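Local coordinates for catalase (Corynebacterium glutamicum, PDB 4B7H), which catalyses the breakdown of hydrogen peroxide to water and oxygen at a haem iron, a reaction inhibited by nitric oxide, at residues A5-V10 against N315-F320; V10-R15 against V369-N374; Q355-Y358 against N363-D366. One frame throughout, in Å; residues are numbered along the deposited sequence.

Contact 1. Residues A5-V10 against N315-F320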
loop_
_atom_site.group_PDB
_atom_site.type_symbol
_atom_site.label_atom_id
_atom_site.label_comp_id
_atom_site.label_asym_id
_atom_site.label_seq_id
_atom_site.Cartn_x
_atom_site.Cartn_y
_atom_site.Cartn_z
ATOM N N ALA A 5 -28.636 21.682 -1.611
ATOM C CA ALA A 5 -28.389 21.108 -2.931
ATOM C C ALA A 5 -27.311 20.032 -2.863
ATOM O O ALA A 5 -27.191 19.200 -3.765
ATOM C CB ALA A 5 -27.997 22.189 -3.924
ATOM N N ALA A 6 -26.529 20.040 -1.787
ATOM C CA ALA A 6 -25.469 19.053 -1.612
ATOM C C ALA A 6 -25.945 17.742 -0.976
ATOM O O ALA A 6 -25.145 16.815 -0.819
ATOM C CB ALA A 6 -24.318 19.648 -0.804
ATOM N N ASP A 7 -27.226 17.662 -0.610
ATOM C CA ASP A 7 -27.764 16.462 0.048
ATOM C C ASP A 7 -27.529 15.178 -0.752
ATOM O O ASP A 7 -27.151 14.150 -0.185
ATOM C CB ASP A 7 -29.258 16.630 0.357
ATOM C CG ASP A 7 -29.519 17.605 1.493
ATOM O OD1 ASP A 7 -28.564 17.919 2.231
ATOM O OD2 ASP A 7 -30.678 18.049 1.656
ATOM N N GLN A 8 -27.749 15.250 -2.063
ATOM C CA GLN A 8 -27.473 14.149 -2.984
ATOM C C GLN A 8 -26.074 13.597 -2.757
ATOM O O GLN A 8 -25.888 12.393 -2.571
ATOM C CB GLN A 8 -27.619 14.633 -4.437
ATOM C CG GLN A 8 -26.892 15.963 -4.747
ATOM C CD GLN A 8 -27.085 16.440 -6.176
ATOM O OE1 GLN A 8 -27.377 17.611 -6.415
ATOM N NE2 GLN A 8 -26.910 15.539 -7.132
ATOM N N ILE A 9 -25.097 14.495 -2.746
ATOM C CA ILE A 9 -23.700 14.115 -2.622
ATOM C C ILE A 9 -23.407 13.523 -1.241
ATOM O O ILE A 9 -22.810 12.441 -1.126
ATOM C CB ILE A 9 -22.777 15.330 -2.866
ATOM C CG1 ILE A 9 -23.036 15.942 -4.245
ATOM C CG2 ILE A 9 -21.316 14.941 -2.703
ATOM C CD1 ILE A 9 -22.961 14.959 -5.351
ATOM N N VAL A 10 -23.828 14.218 -0.185
ATOM C CA VAL A 10 -23.443 13.792 1.163
ATOM C C VAL A 10 -24.170 12.544 1.661
ATOM O O VAL A 10 -23.736 11.930 2.633
ATOM C CB VAL A 10 -23.543 14.925 2.216
ATOM C CG1 VAL A 10 -22.670 16.111 1.816
ATOM C CG2 VAL A 10 -24.988 15.361 2.421
ATOM N N ASN A 315 -23.203 20.257 7.108
ATOM C CA ASN A 315 -22.054 19.604 7.712
ATOM C C ASN A 315 -21.865 18.231 7.071
ATOM O O ASN A 315 -22.833 17.630 6.589
ATOM C CB ASN A 315 -22.262 19.433 9.220
ATOM C CG ASN A 315 -21.938 20.691 10.013
ATOM O OD1 ASN A 315 -22.615 21.020 10.995
ATOM N ND2 ASN A 315 -20.895 21.391 9.599
ATOM N N PRO A 316 -20.623 17.720 7.062
ATOM C CA PRO A 316 -20.466 16.339 6.581
ATOM C C PRO A 316 -21.264 15.341 7.436
ATOM O O PRO A 316 -21.521 15.603 8.616
ATOM C CB PRO A 316 -18.964 16.077 6.752
ATOM C CG PRO A 316 -18.510 17.049 7.791
ATOM C CD PRO A 316 -19.375 18.268 7.622
ATOM N N ARG A 317 -21.645 14.215 6.841
ATOM C CA ARG A 317 -22.250 13.116 7.592
ATOM C C ARG A 317 -21.183 12.330 8.352
ATOM O O ARG A 317 -21.426 11.867 9.463
ATOM C CB ARG A 317 -22.983 12.155 6.656
ATOM C CG ARG A 317 -23.942 12.792 5.673
ATOM C CD ARG A 317 -25.192 13.295 6.337
ATOM N NE ARG A 317 -26.239 13.593 5.359
ATOM C CZ ARG A 317 -27.152 14.544 5.518
ATOM N NH1 ARG A 317 -27.138 15.297 6.610
ATOM N NH2 ARG A 317 -28.071 14.751 4.583
ATOM N N ASN A 318 -20.011 12.166 7.737
ATOM C CA ASN A 318 -18.909 11.423 8.343
ATOM C C ASN A 318 -17.611 12.115 7.939
ATOM O O ASN A 318 -17.297 12.205 6.748
ATOM C CB ASN A 318 -18.926 9.945 7.905
ATOM C CG ASN A 318 -17.772 9.135 8.491
ATOM O OD1 ASN A 318 -16.605 9.415 8.215
ATOM N ND2 ASN A 318 -18.093 8.111 9.284
ATOM N N PHE A 319 -16.899 12.639 8.933
ATOM C CA PHE A 319 -15.730 13.482 8.726
ATOM C C PHE A 319 -14.629 12.762 7.941
ATOM O O PHE A 319 -14.113 13.286 6.966
ATOM C CB PHE A 319 -15.208 13.956 10.086
ATOM C CG PHE A 319 -14.027 14.876 9.999
ATOM C CD1 PHE A 319 -12.736 14.371 9.981
ATOM C CD2 PHE A 319 -14.209 16.248 9.949
ATOM C CE1 PHE A 319 -11.643 15.221 9.902
ATOM C CE2 PHE A 319 -13.118 17.108 9.871
ATOM C CZ PHE A 319 -11.837 16.589 9.842
ATOM N N PHE A 320 -14.252 11.564 8.378
ATOM C CA PHE A 320 -13.183 10.839 7.702
ATOM C C PHE A 320 -13.580 10.514 6.267
ATOM O O PHE A 320 -12.811 10.749 5.325
ATOM C CB PHE A 320 -12.827 9.552 8.453
ATOM C CG PHE A 320 -11.760 8.737 7.772
ATOM C CD1 PHE A 320 -10.420 8.959 8.059
ATOM C CD2 PHE A 320 -12.093 7.762 6.836
ATOM C CE1 PHE A 320 -9.425 8.207 7.436
ATOM C CE2 PHE A 320 -11.108 7.011 6.206
ATOM C CZ PHE A 320 -9.770 7.240 6.506
#

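Contact 2. Residues V10-R15 against V369-N374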
loop_
_atom_site.group_PDB
_atom_site.type_symbol
_atom_site.label_atom_id
_atom_site.label_comp_id
_atom_site.label_asym_id
_atom_site.label_seq_id
_atom_site.Cartn_x
_atom_site.Cartn_y
_atom_site.Cartn_z
ATOM N N VAL A 10 -23.828 14.218 -0.185
ATOM C CA VAL A 10 -23.443 13.792 1.163
ATOM C C VAL A 10 -24.170 12.544 1.661
ATOM O O VAL A 10 -23.736 11.930 2.633
ATOM C CB VAL A 10 -23.543 14.925 2.216
ATOM C CG1 VAL A 10 -22.670 16.111 1.816
ATOM C CG2 VAL A 10 -24.988 15.361 2.421
ATOM N N ASP A 11 -25.254 12.156 0.992
ATOM C CA ASP A 11 -25.951 10.935 1.365
ATOM C C ASP A 11 -25.342 9.687 0.710
ATOM O O ASP A 11 -25.623 8.567 1.145
ATOM C CB ASP A 11 -27.443 11.037 1.045
ATOM C CG ASP A 11 -28.199 11.918 2.031
ATOM O OD1 ASP A 11 -27.623 12.308 3.071
ATOM O OD2 ASP A 11 -29.383 12.202 1.768
ATOM N N ARG A 12 -24.489 9.870 -0.304
ATOM C CA ARG A 12 -23.862 8.728 -0.991
ATOM C C ARG A 12 -23.020 7.890 -0.034
ATOM O O ARG A 12 -22.140 8.420 0.652
ATOM C CB ARG A 12 -22.940 9.191 -2.123
ATOM C CG ARG A 12 -23.576 9.916 -3.295
ATOM C CD ARG A 12 -22.451 10.597 -4.081
ATOM N NE ARG A 12 -22.887 11.191 -5.338
ATOM C CZ ARG A 12 -22.064 11.786 -6.195
ATOM N NH1 ARG A 12 -20.772 11.879 -5.914
ATOM N NH2 ARG A 12 -22.532 12.294 -7.323
ATOM N N GLY A 13 -23.268 6.583 0.000
ATOM C CA GLY A 13 -22.443 5.670 0.778
ATOM C C GLY A 13 -22.846 5.480 2.231
ATOM O O GLY A 13 -22.260 4.661 2.938
ATOM N N MET A 14 -23.864 6.212 2.676
ATOM C CA MET A 14 -24.268 6.174 4.076
ATOM C C MET A 14 -25.259 5.045 4.370
ATOM O O MET A 14 -26.272 4.890 3.679
ATOM C CB MET A 14 -24.866 7.515 4.491
ATOM C CG MET A 14 -25.154 7.609 5.980
ATOM S SD MET A 14 -25.532 9.275 6.558
ATOM C CE MET A 14 -26.998 9.653 5.610
ATOM N N ARG A 15 -24.952 4.252 5.390
ATOM C CA ARG A 15 -25.852 3.200 5.854
ATOM C C ARG A 15 -27.072 3.773 6.562
ATOM O O ARG A 15 -27.008 4.865 7.141
ATOM C CB ARG A 15 -25.132 2.292 6.855
ATOM C CG ARG A 15 -24.024 1.431 6.290
ATOM C CD ARG A 15 -23.522 0.477 7.359
ATOM N NE ARG A 15 -22.484 -0.414 6.857
ATOM C CZ ARG A 15 -21.193 -0.318 7.149
ATOM N NH1 ARG A 15 -20.746 0.630 7.968
ATOM N NH2 ARG A 15 -20.343 -1.195 6.629
ATOM N N VAL A 369 -17.513 11.062 -2.248
ATOM C CA VAL A 369 -17.303 12.511 -2.261
ATOM C C VAL A 369 -16.511 12.976 -3.498
ATOM O O VAL A 369 -16.537 14.160 -3.862
ATOM C CB VAL A 369 -16.637 12.981 -0.942
ATOM C CG1 VAL A 369 -15.174 12.608 -0.906
ATOM C CG2 VAL A 369 -16.794 14.465 -0.755
ATOM N N ASN A 370 -15.816 12.048 -4.156
ATOM C CA ASN A 370 -14.978 12.402 -5.301
ATOM C C ASN A 370 -15.618 12.171 -6.667
ATOM O O ASN A 370 -15.108 12.659 -7.679
ATOM C CB ASN A 370 -13.629 11.698 -5.203
ATOM C CG ASN A 370 -12.825 12.182 -4.018
ATOM O OD1 ASN A 370 -12.828 13.380 -3.714
ATOM N ND2 ASN A 370 -12.152 11.261 -3.323
ATOM N N ARG A 371 -16.729 11.438 -6.702
ATOM C CA ARG A 371 -17.433 11.206 -7.965
ATOM C C ARG A 371 -18.194 12.442 -8.408
ATOM O O ARG A 371 -18.840 13.101 -7.592
ATOM C CB ARG A 371 -18.454 10.081 -7.819
ATOM C CG ARG A 371 -17.879 8.752 -7.459
ATOM C CD ARG A 371 -18.820 7.646 -7.889
ATOM N NE ARG A 371 -20.129 7.673 -7.236
ATOM C CZ ARG A 371 -20.406 7.054 -6.091
ATOM N NH1 ARG A 371 -19.458 6.385 -5.446
ATOM N NH2 ARG A 371 -21.631 7.116 -5.581
ATOM N N PRO A 372 -18.160 12.747 -9.718
ATOM C CA PRO A 372 -18.969 13.866 -10.202
ATOM C C PRO A 372 -20.459 13.509 -10.249
ATOM O O PRO A 372 -20.844 12.374 -9.940
ATOM C CB PRO A 372 -18.411 14.112 -11.605
ATOM C CG PRO A 372 -17.881 12.788 -12.040
ATOM C CD PRO A 372 -17.343 12.142 -10.787
ATOM N N ILE A 373 -21.302 14.471 -10.610
ATOM C CA ILE A 373 -22.723 14.165 -10.694
ATOM C C ILE A 373 -23.076 13.481 -12.014
ATOM O O ILE A 373 -24.055 12.745 -12.082
ATOM C CB ILE A 373 -23.622 15.378 -10.415
ATOM C CG1 ILE A 373 -23.358 16.497 -11.422
ATOM C CG2 ILE A 373 -23.424 15.841 -8.983
ATOM C CD1 ILE A 373 -24.381 17.621 -11.356
ATOM N N ASN A 374 -22.263 13.714 -13.045
ATOM C CA ASN A 374 -22.423 13.045 -14.337
ATOM C C ASN A 374 -21.644 11.729 -14.412
ATOM O O ASN A 374 -20.713 11.508 -13.634
ATOM C CB ASN A 374 -22.046 13.988 -15.505
ATOM C CG ASN A 374 -20.603 14.529 -15.415
ATOM O OD1 ASN A 374 -20.131 14.918 -14.346
ATOM N ND2 ASN A 374 -19.909 14.566 -16.556
#

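Contact 3. Residues Q355-Y358 against N363-D366. With HEM (protoporphyrin IX containing Fe), chain E.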
loop_
_atom_site.group_PDB
_atom_site.type_symbol
_atom_site.label_atom_id
_atom_site.label_comp_id
_atom_site.label_asym_id
_atom_site.label_seq_id
_atom_site.Cartn_x
_atom_site.Cartn_y
_atom_site.Cartn_z
ATOM N N GLN A 355 -0.277 12.693 -5.399
ATOM C CA GLN A 355 -0.324 12.370 -3.975
ATOM C C GLN A 355 -1.578 11.561 -3.628
ATOM O O GLN A 355 -1.523 10.619 -2.831
ATOM C CB GLN A 355 -0.238 13.612 -3.082
ATOM C CG GLN A 355 -0.221 13.183 -1.606
ATOM C CD GLN A 355 0.152 14.265 -0.613
ATOM O OE1 GLN A 355 -0.264 14.203 0.555
ATOM N NE2 GLN A 355 0.951 15.242 -1.041
ATOM N N GLN A 356 -2.702 11.913 -4.242
ATOM C CA GLN A 356 -3.964 11.257 -3.926
ATOM C C GLN A 356 -3.981 9.784 -4.320
ATOM O O GLN A 356 -4.548 8.955 -3.601
ATOM C CB GLN A 356 -5.121 12.045 -4.548
ATOM C CG GLN A 356 -5.345 13.359 -3.805
ATOM C CD GLN A 356 -5.900 14.471 -4.667
ATOM O OE1 GLN A 356 -6.209 14.281 -5.849
ATOM N NE2 GLN A 356 -6.036 15.658 -4.068
ATOM N N ARG A 357 -3.333 9.456 -5.437
ATOM C CA ARG A 357 -3.192 8.061 -5.842
ATOM C C ARG A 357 -2.498 7.248 -4.742
ATOM O O ARG A 357 -2.816 6.079 -4.549
ATOM C CB ARG A 357 -2.406 7.966 -7.153
ATOM C CG ARG A 357 -3.189 8.468 -8.357
ATOM C CD ARG A 357 -2.311 8.706 -9.594
ATOM N NE ARG A 357 -3.078 9.453 -10.587
ATOM C CZ ARG A 357 -2.659 10.539 -11.230
ATOM N NH1 ARG A 357 -1.422 10.995 -11.059
ATOM N NH2 ARG A 357 -3.488 11.150 -12.071
ATOM N N TYR A 358 -1.552 7.865 -4.034
ATOM C CA TYR A 358 -0.850 7.212 -2.922
ATOM C C TYR A 358 -1.627 7.294 -1.599
ATOM O O TYR A 358 -1.817 6.291 -0.903
ATOM C CB TYR A 358 0.518 7.867 -2.724
ATOM C CG TYR A 358 1.172 7.529 -1.397
ATOM C CD1 TYR A 358 1.642 6.247 -1.149
ATOM C CD2 TYR A 358 1.293 8.481 -0.389
ATOM C CE1 TYR A 358 2.224 5.924 0.060
ATOM C CE2 TYR A 358 1.880 8.166 0.828
ATOM C CZ TYR A 358 2.337 6.880 1.045
ATOM O OH TYR A 358 2.921 6.525 2.237
ATOM N N ASN A 363 -7.966 4.154 -6.966
ATOM C CA ASN A 363 -9.361 4.354 -7.318
ATOM C C ASN A 363 -10.083 5.387 -6.471
ATOM O O ASN A 363 -11.303 5.347 -6.340
ATOM C CB ASN A 363 -10.091 3.007 -7.351
ATOM C CG ASN A 363 -9.780 2.238 -8.615
ATOM O OD1 ASN A 363 -9.783 2.821 -9.693
ATOM N ND2 ASN A 363 -9.475 0.944 -8.494
ATOM N N TYR A 364 -9.318 6.351 -5.956
ATOM C CA TYR A 364 -9.857 7.398 -5.106
ATOM C C TYR A 364 -10.980 8.188 -5.764
ATOM O O TYR A 364 -11.850 8.712 -5.067
ATOM C CB TYR A 364 -8.752 8.358 -4.666
ATOM C CG TYR A 364 -8.228 9.294 -5.743
ATOM C CD1 TYR A 364 -7.204 8.903 -6.599
ATOM C CD2 TYR A 364 -8.746 10.583 -5.887
ATOM C CE1 TYR A 364 -6.708 9.764 -7.572
ATOM C CE2 TYR A 364 -8.261 11.452 -6.862
ATOM C CZ TYR A 364 -7.245 11.034 -7.701
ATOM O OH TYR A 364 -6.754 11.902 -8.656
ATOM N N ARG A 365 -10.970 8.271 -7.095
ATOM C CA ARG A 365 -11.980 9.048 -7.817
ATOM C C ARG A 365 -13.368 8.440 -7.686
ATOM O O ARG A 365 -14.363 9.117 -7.940
ATOM C CB ARG A 365 -11.649 9.134 -9.306
ATOM C CG ARG A 365 -10.372 9.872 -9.652
ATOM C CD ARG A 365 -10.575 11.346 -9.750
ATOM N NE ARG A 365 -9.409 11.983 -10.350
ATOM C CZ ARG A 365 -9.364 13.267 -10.681
ATOM N NH1 ARG A 365 -10.431 14.028 -10.473
ATOM N NH2 ARG A 365 -8.264 13.783 -11.215
ATOM N N ASP A 366 -13.431 7.163 -7.308
ATOM C CA ASP A 366 -14.698 6.451 -7.223
ATOM C C ASP A 366 -15.380 6.598 -5.858
ATOM O O ASP A 366 -16.538 6.200 -5.686
ATOM C CB ASP A 366 -14.487 4.973 -7.557
ATOM C CG ASP A 366 -14.064 4.753 -9.012
ATOM O OD1 ASP A 366 -14.465 5.554 -9.885
ATOM O OD2 ASP A 366 -13.332 3.780 -9.281
HETATM C CHA HEM E . -2.543 20.600 -0.473
HETATM C CHB HEM E . 1.042 20.480 -3.736
HETATM C CHC HEM E . 1.069 25.321 -3.779
HETATM C CHD HEM E . -3.326 25.229 -1.816
HETATM C C1A HEM E . -1.573 20.147 -1.332
HETATM C C2A HEM E . -1.270 18.757 -1.615
HETATM C C3A HEM E . -0.290 18.738 -2.530
HETATM C C4A HEM E . 0.064 20.101 -2.846
HETATM C CMA HEM E . 0.386 17.526 -3.179
HETATM C CAA HEM E . -1.985 17.547 -0.973
HETATM C CBA HEM E . -3.223 17.203 -1.789
HETATM C CGA HEM E . -3.876 15.920 -1.347
HETATM O O1A HEM E . -5.131 15.878 -1.371
HETATM O O2A HEM E . -3.177 14.940 -0.980
HETATM C C1B HEM E . 1.392 21.780 -4.022
HETATM C C2B HEM E . 2.479 22.201 -4.876
HETATM C C3B HEM E . 2.496 23.550 -4.863
HETATM C C4B HEM E . 1.408 24.001 -4.025
HETATM C CMB HEM E . 3.422 21.227 -5.612
HETATM C CAB HEM E . 3.417 24.537 -5.606
HETATM C CBB HEM E . 4.004 24.232 -6.762
HETATM C C1C HEM E . -0.203 25.718 -3.408
HETATM C C2C HEM E . -0.859 26.985 -3.698
HETATM C C3C HEM E . -2.082 26.940 -3.142
HETATM C C4C HEM E . -2.230 25.644 -2.514
HETATM C CMC HEM E . -0.216 28.154 -4.485
HETATM C CAC HEM E . -3.232 27.976 -3.175
HETATM C CBC HEM E . -3.393 28.849 -4.184
HETATM C C1D HEM E . -3.471 24.006 -1.220
HETATM C C2D HEM E . -4.596 23.667 -0.410
HETATM C C3D HEM E . -4.371 22.241 0.013
HETATM C C4D HEM E . -3.131 21.837 -0.591
HETATM C CMD HEM E . -5.774 24.565 -0.037
HETATM C CAD HEM E . -5.319 21.422 0.875
HETATM C CBD HEM E . -6.486 20.962 0.004
HETATM C CGD HEM E . -7.427 20.252 0.931
HETATM O O1D HEM E . -7.621 19.019 0.787
HETATM O O2D HEM E . -7.975 20.921 1.843
HETATM N NA HEM E . -0.746 20.949 -2.106
HETATM N NB HEM E . 0.759 22.894 -3.515
HETATM N NC HEM E . -1.075 24.918 -2.687
HETATM N ND HEM E . -2.616 22.912 -1.304
HETATM FE FE HEM E . -0.900 22.936 -2.356
HETATM O O HOH W 1 -7.487 14.381 -8.187
HETATM O O HOH W 2 -6.421 10.876 -11.209
#

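Contact 1. Residues A5-V10 against N315-F320
Asp-7 OD1 is shared by two arginines. It stands 4.0 Å from Arg-317 NH2, and it also takes part in a salt bridge with Arg-314 NE, at the end of strand 305-314. The link to Arg-317 is long and purely electrostatic: although the carboxylate and guanidinium planes are only 25° apart, the oxygen lies well out of the guanidinium plane and no N-H points at it. Arg-317 NH2 has its stronger partner in Asp-11 OD1, one turn further along helix 7-11, so the two acids of this helix face the arginine unequally.

Val-10 adds a methyl group. Its CG2 sits over one face of the guanidinium, 3.7 Å from Arg-317 NE, and the two side chains meet at about a right angle. Beta-branched valine suits this place: at chi1 -58° CG1 is anti to the carbonyl carbon and CG2 lies between that carbon and the backbone N, the branch turned to the cation. The aliphatic part of Arg-317 is used as well, since its CG lies 3.2 Å from Val-10 O, a close approach. That carbonyl oxygen accepts a hydrogen bond from Gln-322, in helix 319-324. Chi2 of Arg-317 (-73°) bends the chain so that CG rests near the carbonyl and the guanidinium comes under Val-10 CG2.

The contact docks the short N-terminal helix against the short connection between strand 305-314 of the catalase beta-barrel and helix 319-324, where Asn-318 is the N-cap.

Because the guanidinium is paired with Asp-11 and is only near Asp-7, the charge of Asp-7 probably adds a general attraction and sets no direction, while methyl packing, the Asp-11 salt bridge and Phe-389 of the second subunit, which packs on Arg-317, probably do more to place the arginine.

Contact 2. Residues V10-R15 against V369-N374
Arg-12 hands two N-H groups to consecutive backbone carbonyls of 369-374. Its NH1 donates to Arg-371 O at 2.8 Å in a nearly straight bond (173°), with the oxygen lying in the guanidinium plane. The second bond, from Arg-12 NH2 to Pro-372 O, is longer at 3.1 Å and more bent (141°), its acceptor tilted from that plane. Both donors stand above the planes of the carbonyls they reach. Arg-12 NH1 also donates to Pro-368 O, just before the segment. The extended chain from CG to NE gives arginine the length and the paired donors to bridge from its turn to these oxygens.

That turn, a type II beta turn from Asp-11 to Met-14, follows on from the N-terminal helix. Gly-13 takes its third position with a positive phi, where a side chain would press on the preceding carbonyl, and the Met-14 N to Asp-11 O bond is weak. The turn leads the N-terminal arm toward the second subunit, to which Gly-13 and Arg-15 make backbone hydrogen bonds.

Arg-371 runs obliquely past Arg-12, the guanidinium planes 24° apart; Arg-12 NE stands 4.3 Å from Arg-371 NH2, and some repulsion is likely. Arg-371 NH1 is satisfied by Asp-366 O. Ile-373 brings CG2 to 4.0 Å from Arg-12 NH2. Asn-370 ND2 donates to Tyr-364 O and Gln-325 O, and Val-369 O accepts from Tyr-131 OH.

Contact 3. Residues Q355-Y358 against N363-D366
Carbon packing comes first: Gln-356 lays its CB over the face of the Tyr-364 ring, 3.9 Å from the centroid and only 9° off the ring normal, a CH-pi contact. The opposite face of the ring carries Arg-365 CG, offset toward the rim, so the tyrosine is sandwiched between two aliphatic groups. Arg-357 adds its CG, 3.8 Å from Tyr-364 CE1, in an oblique approach. The chi1 of 73°, which sets Tyr-364 CG between the backbone N and the carbonyl carbon, swings the ring against the helix.

Direct hydrogen bonds between the segments are absent, and water does that work. Water 1 donates to Gln-356 OE1 at 2.7 Å and accepts from Tyr-364 OH at 2.6 Å. Water 2 donates to the same Tyr-364 OH at 2.8 Å and accepts from Arg-357 NH2 at 3.1 Å. The buried phenol thus gives one hydrogen bond and receives another.

The third kind of interaction reaches the cofactor. Gln-356 NE2 donates to haem propionate O1A at 2.9 Å, almost straight at 174°, and also to Leu-328 O. With OE1 held by water 1, a glutamine amide fits here: both of its ends are used, and its orientation is fixed. Tyr-364 and its waters are therefore a second shell to the propionate.

The contact lies where the chain, after leaving helix 343-359, folds back on it in a short 3-10 segment. That helix also carries Tyr-352 of the pocket, and in haem catalases it supplies the proximal tyrosine; the contact packs its far end beside a haem propionate. Ala-327, in the loop beyond helix 319-324, touches both Gln-356 and Tyr-364; Glu-54 of the second subunit, on its helix 50-59, pairs with Arg-365; and Arg-106 of strand 100-108 joins in binding the haem.

Contacts 1 and 2 are partly buried and share helix 7-11 and Val-10, with centres 8 Å apart; they also meet where Ile-9 packs on Ile-373. Contact 3 is fully buried, beside the haem. It is joined to contact 2 through two probable hydrogen bonds, Asn-370 ND2 to Tyr-364 O and Arg-371 NH1 to Asp-366 O, but does not touch contact 1. The chemistry follows the setting: charge and methyl packing in contact 1, arginine to backbone carbonyls in contact 2, a sandwiched ring with ordered waters in contact 3. All three also meet the second subunit.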